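Local coordinates for protein peroxidase (Cellulomonas bogoriensis 69B4 = DSM 16987, PDB 6QZO) that binds heme b and probably works as a DyP-type peroxidase, oxidising substrates at the expense of hydrogen peroxide, at residues P44-A49 with R177-P183; A113-R118 with R379-G383. All coordinates share one frame; numbering follows the deposited sequence.

Contact 1 of 2, residues P44-A49 with R177-P183; sequences PPSFIA and RGFRRSP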
ATOM      1  N   PRO A  44      16.949  -0.819   4.209  1.00 19.95           N
ATOM      2  CA  PRO A  44      15.606  -1.004   3.660  1.00 19.77           C
ATOM      3  C   PRO A  44      14.779   0.279   3.676  1.00 19.88           C
ATOM      4  O   PRO A  44      14.636   0.926   4.704  1.00 21.05           O
ATOM      5  CB  PRO A  44      15.008  -2.112   4.544  1.00 19.77           C
ATOM      6  CG  PRO A  44      16.211  -2.829   5.108  1.00 19.57           C
ATOM      7  CD  PRO A  44      17.238  -1.743   5.312  1.00 20.12           C
ATOM      8  N   PRO A  45      14.246   0.712   2.514  1.00 19.48           N
ATOM      9  CA  PRO A  45      13.349   1.862   2.452  1.00 19.18           C
ATOM     10  C   PRO A  45      11.907   1.440   2.777  1.00 18.67           C
ATOM     11  O   PRO A  45      11.675   0.276   3.025  1.00 18.16           O
ATOM     12  CB  PRO A  45      13.509   2.278   0.986  1.00 18.96           C
ATOM     13  CG  PRO A  45      13.616   0.956   0.272  1.00 18.47           C
ATOM     14  CD  PRO A  45      14.463   0.107   1.181  1.00 18.91           C
ATOM     15  N   SER A  46      10.971   2.384   2.713  1.00 18.78           N
ATOM     16  CA  SER A  46       9.601   2.248   3.272  1.00 18.51           C
ATOM     17  C   SER A  46       8.791   1.162   2.554  1.00 17.96           C
ATOM     18  O   SER A  46       7.996   0.483   3.248  1.00 17.73           O
ATOM     19  CB  SER A  46       8.899   3.571   3.252  1.00 18.74           C
ATOM     20  OG  SER A  46       9.538   4.494   4.115  1.00 19.46           O
ATOM     21  N   PHE A  47       8.934   0.992   1.235  1.00 18.07           N
ATOM     22  CA  PHE A  47       7.999   0.137   0.454  1.00 17.95           C
ATOM     23  C   PHE A  47       8.735  -0.899  -0.396  1.00 17.68           C
ATOM     24  O   PHE A  47       9.902  -0.663  -0.790  1.00 18.23           O
ATOM     25  CB  PHE A  47       7.077   1.008  -0.394  1.00 18.52           C
ATOM     26  CG  PHE A  47       6.442   2.099   0.424  1.00 19.23           C
ATOM     27  CD1 PHE A  47       5.590   1.779   1.472  1.00 19.79           C
ATOM     28  CD2 PHE A  47       6.767   3.425   0.215  1.00 19.76           C
ATOM     29  CE1 PHE A  47       5.039   2.773   2.268  1.00 20.13           C
ATOM     30  CE2 PHE A  47       6.202   4.420   1.003  1.00 20.60           C
ATOM     31  CZ  PHE A  47       5.346   4.092   2.034  1.00 20.18           C
ATOM     32  N   ILE A  48       8.023  -2.001  -0.665  1.00 16.89           N
ATOM     33  CA  ILE A  48       8.474  -3.168  -1.472  1.00 16.74           C
ATOM     34  C   ILE A  48       7.314  -3.705  -2.313  1.00 16.77           C
ATOM     35  O   ILE A  48       6.182  -3.784  -1.807  1.00 16.62           O
ATOM     36  CB  ILE A  48       9.029  -4.297  -0.584  1.00 16.62           C
ATOM     37  CG1 ILE A  48       9.728  -5.356  -1.424  1.00 16.68           C
ATOM     38  CG2 ILE A  48       7.944  -4.906   0.304  1.00 16.48           C
ATOM     39  CD1 ILE A  48      10.681  -6.216  -0.619  1.00 16.81           C
ATOM     40  N   ALA A  49       7.623  -4.095  -3.546  1.00 16.98           N
ATOM     41  CA  ALA A  49       6.771  -4.966  -4.380  1.00 17.05           C
ATOM     42  C   ALA A  49       7.681  -6.061  -4.919  1.00 17.03           C
ATOM     43  O   ALA A  49       8.646  -5.714  -5.597  1.00 16.45           O
ATOM     44  CB  ALA A  49       6.113  -4.180  -5.484  1.00 17.37           C
ATOM     45  N   ARG A 177       3.113  -6.979  -1.918  1.00 19.86           N
ATOM     46  CA  ARG A 177       3.369  -5.569  -1.561  1.00 20.30           C
ATOM     47  C   ARG A 177       3.539  -5.517  -0.048  1.00 19.73           C
ATOM     48  O   ARG A 177       2.813  -6.233   0.663  1.00 19.81           O
ATOM     49  CB  ARG A 177       2.207  -4.689  -2.041  1.00 21.45           C
ATOM     50  CG  ARG A 177       1.741  -5.033  -3.451  1.00 22.79           C
ATOM     51  CD  ARG A 177       0.583  -4.148  -3.908  1.00 23.78           C
ATOM     52  NE  ARG A 177       0.356  -4.242  -5.326  1.00 24.31           N
ATOM     53  CZ  ARG A 177       1.114  -3.691  -6.265  1.00 24.54           C
ATOM     54  NH1 ARG A 177       2.234  -3.046  -5.950  1.00 24.75           N
ATOM     55  NH2 ARG A 177       0.763  -3.855  -7.532  1.00 24.06           N
ATOM     56  N   GLY A 178       4.482  -4.717   0.431  1.00 18.95           N
ATOM     57  CA  GLY A 178       4.719  -4.566   1.873  1.00 18.38           C
ATOM     58  C   GLY A 178       5.217  -3.176   2.200  1.00 18.17           C
ATOM     59  O   GLY A 178       5.512  -2.404   1.242  1.00 17.66           O
ATOM     60  N   PHE A 179       5.344  -2.893   3.502  1.00 17.87           N
ATOM     61  CA  PHE A 179       5.646  -1.549   4.029  1.00 17.94           C
ATOM     62  C   PHE A 179       6.325  -1.638   5.396  1.00 18.69           C
ATOM     63  O   PHE A 179       6.174  -2.643   6.139  1.00 18.34           O
ATOM     64  CB  PHE A 179       4.367  -0.720   4.146  1.00 18.01           C
ATOM     65  CG  PHE A 179       3.283  -1.322   5.003  1.00 17.27           C
ATOM     66  CD1 PHE A 179       3.255  -1.099   6.372  1.00 17.26           C
ATOM     67  CD2 PHE A 179       2.278  -2.088   4.438  1.00 16.96           C
ATOM     68  CE1 PHE A 179       2.252  -1.635   7.159  1.00 17.22           C
ATOM     69  CE2 PHE A 179       1.272  -2.618   5.229  1.00 16.91           C
ATOM     70  CZ  PHE A 179       1.259  -2.394   6.587  1.00 17.02           C
ATOM     71  N   ARG A 180       7.102  -0.594   5.681  1.00 19.53           N
ATOM     72  CA  ARG A 180       7.571  -0.203   7.029  1.00 20.38           C
ATOM     73  C   ARG A 180       7.066   1.222   7.243  1.00 20.82           C
ATOM     74  O   ARG A 180       6.202   1.665   6.459  1.00 21.08           O
ATOM     75  CB  ARG A 180       9.100  -0.259   7.110  1.00 20.94           C
ATOM     76  CG  ARG A 180       9.701  -1.588   6.664  1.00 21.16           C
ATOM     77  CD  ARG A 180      11.222  -1.529   6.674  1.00 21.99           C
ATOM     78  NE  ARG A 180      11.776  -2.862   6.477  1.00 22.02           N
ATOM     79  CZ  ARG A 180      12.864  -3.348   7.068  1.00 22.87           C
ATOM     80  NH1 ARG A 180      13.557  -2.633   7.946  1.00 23.67           N
ATOM     81  NH2 ARG A 180      13.244  -4.584   6.795  1.00 22.77           N
ATOM     82  N   ARG A 181       7.636   1.946   8.196  1.00 21.38           N
ATOM     83  CA  ARG A 181       7.268   3.363   8.431  1.00 22.03           C
ATOM     84  C   ARG A 181       7.756   4.201   7.239  1.00 21.66           C
ATOM     85  O   ARG A 181       8.571   3.709   6.441  1.00 21.82           O
ATOM     86  CB  ARG A 181       7.757   3.780   9.821  1.00 22.64           C
ATOM     87  CG  ARG A 181       7.017   3.051  10.928  1.00 22.81           C
ATOM     88  CD  ARG A 181       6.682   3.944  12.092  1.00 23.79           C
ATOM     89  NE  ARG A 181       5.882   3.264  13.122  1.00 23.83           N
ATOM     90  CZ  ARG A 181       4.599   3.490  13.399  1.00 24.04           C
ATOM     91  NH1 ARG A 181       3.889   4.385  12.722  1.00 24.61           N
ATOM     92  NH2 ARG A 181       4.018   2.795  14.359  1.00 24.24           N
ATOM     93  N   SER A 182       7.154   5.374   7.059  1.00 21.60           N
ATOM     94  CA  SER A 182       7.434   6.304   5.943  1.00 21.83           C
ATOM     95  C   SER A 182       8.795   6.961   6.144  1.00 22.82           C
ATOM     96  O   SER A 182       9.343   6.962   7.244  1.00 23.43           O
ATOM     97  CB  SER A 182       6.318   7.299   5.830  1.00 21.90           C
ATOM     98  OG  SER A 182       5.131   6.634   5.387  1.00 20.87           O
ATOM     99  N   PRO A 183       9.413   7.523   5.085  1.00 23.78           N
ATOM    100  CA  PRO A 183      10.674   8.254   5.255  1.00 24.51           C
ATOM    101  C   PRO A 183      10.523   9.395   6.261  1.00 25.56           C
ATOM    102  O   PRO A 183       9.517  10.077   6.218  1.00 26.74           O
ATOM    103  CB  PRO A 183      10.984   8.780   3.848  1.00 24.41           C
ATOM    104  CG  PRO A 183       9.645   8.756   3.162  1.00 23.88           C
ATOM    105  CD  PRO A 183       8.958   7.511   3.690  1.00 23.03           C
TER

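Contact 2 of 2, residues A113-R118 with R379-G383; sequences AGLRHR and RLLEG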
ATOM      1  N   ALA A 113      16.467 -21.205 -20.536  1.00 27.85           N
ATOM      2  CA  ALA A 113      17.708 -20.746 -21.212  1.00 27.59           C
ATOM      3  C   ALA A 113      18.603 -21.926 -21.619  1.00 27.66           C
ATOM      4  O   ALA A 113      19.601 -21.657 -22.332  1.00 28.16           O
ATOM      5  CB  ALA A 113      18.486 -19.803 -20.315  1.00 27.25           C
ATOM      6  N   GLY A 114      18.297 -23.158 -21.196  1.00 27.31           N
ATOM      7  CA  GLY A 114      19.129 -24.341 -21.498  1.00 27.52           C
ATOM      8  C   GLY A 114      20.385 -24.355 -20.650  1.00 27.34           C
ATOM      9  O   GLY A 114      21.457 -24.668 -21.189  1.00 27.48           O
ATOM     10  N   LEU A 115      20.255 -24.043 -19.354  1.00 26.51           N
ATOM     11  CA  LEU A 115      21.388 -23.817 -18.426  1.00 26.28           C
ATOM     12  C   LEU A 115      21.151 -24.556 -17.111  1.00 26.45           C
ATOM     13  O   LEU A 115      21.688 -24.082 -16.072  1.00 25.36           O
ATOM     14  CB  LEU A 115      21.527 -22.308 -18.190  1.00 26.03           C
ATOM     15  CG  LEU A 115      21.914 -21.460 -19.402  1.00 26.18           C
ATOM     16  CD1 LEU A 115      21.867 -19.982 -19.063  1.00 26.10           C
ATOM     17  CD2 LEU A 115      23.300 -21.845 -19.901  1.00 26.75           C
ATOM     18  N   ARG A 116      20.400 -25.662 -17.136  1.00 27.78           N
ATOM     19  CA  ARG A 116      20.112 -26.453 -15.901  1.00 28.59           C
ATOM     20  C   ARG A 116      21.436 -26.835 -15.226  1.00 28.68           C
ATOM     21  O   ARG A 116      21.516 -26.819 -13.993  1.00 27.68           O
ATOM     22  CB  ARG A 116      19.352 -27.752 -16.195  1.00 30.60           C
ATOM     23  CG  ARG A 116      17.995 -27.601 -16.853  1.00 31.76           C
ATOM     24  CD  ARG A 116      17.217 -28.903 -16.881  1.00 33.60           C
ATOM     25  NE  ARG A 116      16.081 -28.750 -15.983  1.00 35.78           N
ATOM     26  CZ  ARG A 116      16.007 -29.226 -14.734  1.00 36.00           C
ATOM     27  NH1 ARG A 116      16.951 -30.011 -14.231  1.00 36.24           N
ATOM     28  NH2 ARG A 116      14.937 -28.963 -14.006  1.00 35.67           N
ATOM     29  N   HIS A 117      22.448 -27.161 -16.033  1.00 29.32           N
ATOM     30  CA  HIS A 117      23.811 -27.572 -15.601  1.00 29.76           C
ATOM     31  C   HIS A 117      24.515 -26.433 -14.845  1.00 28.52           C
ATOM     32  O   HIS A 117      25.530 -26.718 -14.178  1.00 27.85           O
ATOM     33  CB  HIS A 117      24.610 -28.099 -16.815  1.00 31.22           C
ATOM     34  CG  HIS A 117      24.770 -27.103 -17.916  1.00 31.97           C
ATOM     35  ND1 HIS A 117      25.829 -26.222 -17.957  1.00 32.67           N
ATOM     36  CD2 HIS A 117      24.013 -26.844 -19.015  1.00 32.55           C
ATOM     37  CE1 HIS A 117      25.704 -25.443 -19.022  1.00 33.21           C
ATOM     38  NE2 HIS A 117      24.597 -25.802 -19.685  1.00 32.54           N
ATOM     39  N   ARG A 118      24.007 -25.196 -14.910  1.00 27.44           N
ATOM     40  CA  ARG A 118      24.602 -24.031 -14.185  1.00 26.90           C
ATOM     41  C   ARG A 118      23.824 -23.738 -12.898  1.00 25.74           C
ATOM     42  O   ARG A 118      24.250 -22.845 -12.155  1.00 26.35           O
ATOM     43  CB  ARG A 118      24.665 -22.798 -15.090  1.00 27.61           C
ATOM     44  CG  ARG A 118      25.556 -22.987 -16.312  1.00 28.89           C
ATOM     45  CD  ARG A 118      27.036 -22.912 -15.999  1.00 30.43           C
ATOM     46  NE  ARG A 118      27.789 -22.519 -17.189  1.00 32.00           N
ATOM     47  CZ  ARG A 118      28.683 -23.273 -17.835  1.00 33.23           C
ATOM     48  NH1 ARG A 118      28.983 -24.488 -17.393  1.00 33.71           N
ATOM     49  NH2 ARG A 118      29.276 -22.803 -18.925  1.00 33.53           N
ATOM     50  N   ARG A 379      26.848 -13.054 -16.735  1.00 29.95           N
ATOM     51  CA  ARG A 379      27.807 -14.172 -16.471  1.00 31.49           C
ATOM     52  C   ARG A 379      27.088 -15.524 -16.597  1.00 31.43           C
ATOM     53  O   ARG A 379      27.752 -16.502 -16.977  1.00 31.57           O
ATOM     54  CB  ARG A 379      28.482 -14.043 -15.098  1.00 32.66           C
ATOM     55  CG  ARG A 379      29.554 -12.963 -15.034  1.00 34.30           C
ATOM     56  CD  ARG A 379      30.289 -12.890 -13.694  1.00 35.93           C
ATOM     57  NE  ARG A 379      29.498 -12.208 -12.673  1.00 36.69           N
ATOM     58  CZ  ARG A 379      29.499 -10.885 -12.428  1.00 37.40           C
ATOM     59  NH1 ARG A 379      30.269 -10.064 -13.130  1.00 38.02           N
ATOM     60  NH2 ARG A 379      28.733 -10.382 -11.470  1.00 36.36           N
ATOM     61  N   LEU A 380      25.790 -15.593 -16.291  1.00 31.03           N
ATOM     62  CA  LEU A 380      25.005 -16.840 -16.493  1.00 31.90           C
ATOM     63  C   LEU A 380      24.792 -17.087 -17.990  1.00 33.17           C
ATOM     64  O   LEU A 380      25.057 -18.222 -18.439  1.00 33.00           O
ATOM     65  CB  LEU A 380      23.659 -16.760 -15.767  1.00 30.68           C
ATOM     66  CG  LEU A 380      22.714 -17.936 -16.037  1.00 30.42           C
ATOM     67  CD1 LEU A 380      23.375 -19.265 -15.672  1.00 30.47           C
ATOM     68  CD2 LEU A 380      21.391 -17.742 -15.304  1.00 29.79           C
ATOM     69  N   LEU A 381      24.281 -16.095 -18.726  1.00 35.89           N
ATOM     70  CA  LEU A 381      23.748 -16.296 -20.106  1.00 38.35           C
ATOM     71  C   LEU A 381      24.884 -16.391 -21.142  1.00 41.84           C
ATOM     72  O   LEU A 381      24.573 -16.668 -22.299  1.00 42.75           O
ATOM     73  CB  LEU A 381      22.791 -15.150 -20.442  1.00 37.39           C
ATOM     74  CG  LEU A 381      21.353 -15.290 -20.002  1.00 36.98           C
ATOM     75  CD1 LEU A 381      20.575 -16.184 -20.965  1.00 37.83           C
ATOM     76  CD2 LEU A 381      21.231 -15.743 -18.550  1.00 36.44           C
ATOM     77  N   GLU A 382      26.150 -16.213 -20.730  1.00 46.11           N
ATOM     78  CA  GLU A 382      27.402 -16.574 -21.463  1.00 51.21           C
ATOM     79  C   GLU A 382      27.337 -18.037 -21.981  1.00 54.49           C
ATOM     80  O   GLU A 382      27.744 -18.270 -23.125  1.00 55.29           O
ATOM     81  CB  GLU A 382      28.621 -16.326 -20.534  1.00 52.53           C
ATOM     82  CG  GLU A 382      29.749 -15.407 -21.014  1.00 53.77           C
ATOM     83  CD  GLU A 382      29.388 -13.950 -21.212  1.00 56.02           C
ATOM     84  OE1 GLU A 382      28.176 -13.613 -21.225  1.00 54.98           O
ATOM     85  OE2 GLU A 382      30.324 -13.159 -21.374  1.00 55.90           O
ATOM     86  N   GLY A 383      26.819 -18.967 -21.185  1.00 56.20           N
ATOM     87  CA  GLY A 383      26.639 -20.373 -21.591  1.00 58.54           C
ATOM     88  C   GLY A 383      26.769 -21.326 -20.420  1.00 59.64           C
ATOM     89  O   GLY A 383      26.835 -20.928 -19.253  1.00 62.35           O
ATOM     90  OXT GLY A 383      26.814 -22.538 -20.684  1.00 59.23           O
TER

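Contact 1 of 2, residues P44-A49 with R177-P183
Phe-47 to Ala-49 and Arg-177 to Phe-179 run antiparallel at 167°, their axes 4.8 Å apart. They pair the first and last strands of the ferredoxin-like N-terminal sheet, the strand 170-179 lying at its edge within the chain. Ile-48 and Gly-178 form a hydrogen-bonded pair, the N of Gly-178 reaching the O of Ile-48 at 3.0 Å and the return bond, from Ile-48 N, meeting Gly-178 O from above the carbonyl plane. With no side chain on Gly-178, CG2 of Ile-48 settles on its backbone, 3.6 Å from CA. In the neighbouring non-hydrogen-bonded pair, the ring edge of Phe-47 meets Phe-179, CD1 lying 3.9 Å from CB, and the Phe-47 side chain also touches Leu-155 of the helix 152-165.

Pairing continues past the strands: Arg-180 N gives a bond of 2.8 Å to Ser-46 O, in the carbonyl plane. From there the Arg-180 side chain, extended from CG to NE, brings one face of its guanidinium against Pro-44, whose CB is centred over it, 3.5 Å from CZ. Its NH2 is hydrogen-bonded to Ala-309 O, and Tyr-310 adds a cation-pi contact. Cutting this arm back to an alanine would probably leave Ala-309 O without this donor and Pro-44 without the flat surface it covers.

Arg-181 NH1 meets Asp-151 and Thr-154 of the second subunit, and Ser-182 OG bonds to Asp-150 O of the same subunit. With OG anti to the carbonyl carbon (chi1 -65°), the Ser-46 hydroxyl donates along a lone pair of Arg-181 O at 2.6 Å, while CD of Pro-183 lies 3.1 Å from the same OG.

Contact 2 of 2, residues A113-R118 with R379-G383
Arg-118 reaches the C-terminal carboxylate of Gly-383 because its chain bends at chi2 (-76°), folding the guanidinium back over the end of the polypeptide, while Leu-380, with CG anti to its own backbone nitrogen (chi1 174°), brings its branches against Leu-115. A hydrogen bond runs from Arg-118 NE to Gly-383 O at 2.8 Å. It is bent, with an N-H...O angle of 133°, and the oxygen stands off the guanidinium plane. The other carboxylate oxygen, OXT, lies over a face of the group, 3.0 Å from NH2; no N-H points at it, so this salt bridge rests on charge alone.

His-117 lies beside the carboxylate. Its ring turns an edge to OXT, with CE1 at 3.5 Å and the oxygen near the ring plane, and the same edge lies against a face of the Arg-118 guanidinium.

Next to this polar end the contact is apolar. Leu-115 divides its branches: CD1 touches CG of Leu-380 at 3.7 Å, and CD2 approaches the carboxylate carbon of Gly-383 at 3.5 Å. Leu-380 CD1 also packs on the CB of Arg-118, so the aliphatic root of the arginine continues the leucine surface. Farther along, Ala-113 CB meets Leu-381 CD1 at 4.2 Å. Leu-381 goes on to pack against Val-64 and Leu-68 of helix 61-78; Trp-224 touches Leu-380, and its NE1 donates to Arg-118 O.

The arrangement, away from the heme site, joins the end of helix 107-113, closed by a Schellman motif at Gly-114 and followed by a 3-10 turn, to the C terminus of the chain: the carboxylate of Gly-383, just past the short helix 378-381, is paired with Arg-118 of that turn.

From the N terminus the chain first lays down 44-49, passes 113-118, returns to 177-183 and reaches 379-383 at its very end, so the two contacts cross. Contact 1 closes a loop of 127 residues, bringing the last strand of the first four-stranded sheet back beside its first. Contact 2 starts within that loop, just after helix 107-113, and closes 260 residues, bringing the short helix that follows the second sheet back to the N-terminal part. Contact 1 thus completes one sheet and borders the second subunit, whereas contact 2 ties the two halves together on the opposite side of the chain's centre; the centres of the two contacts lie about 33 Å apart.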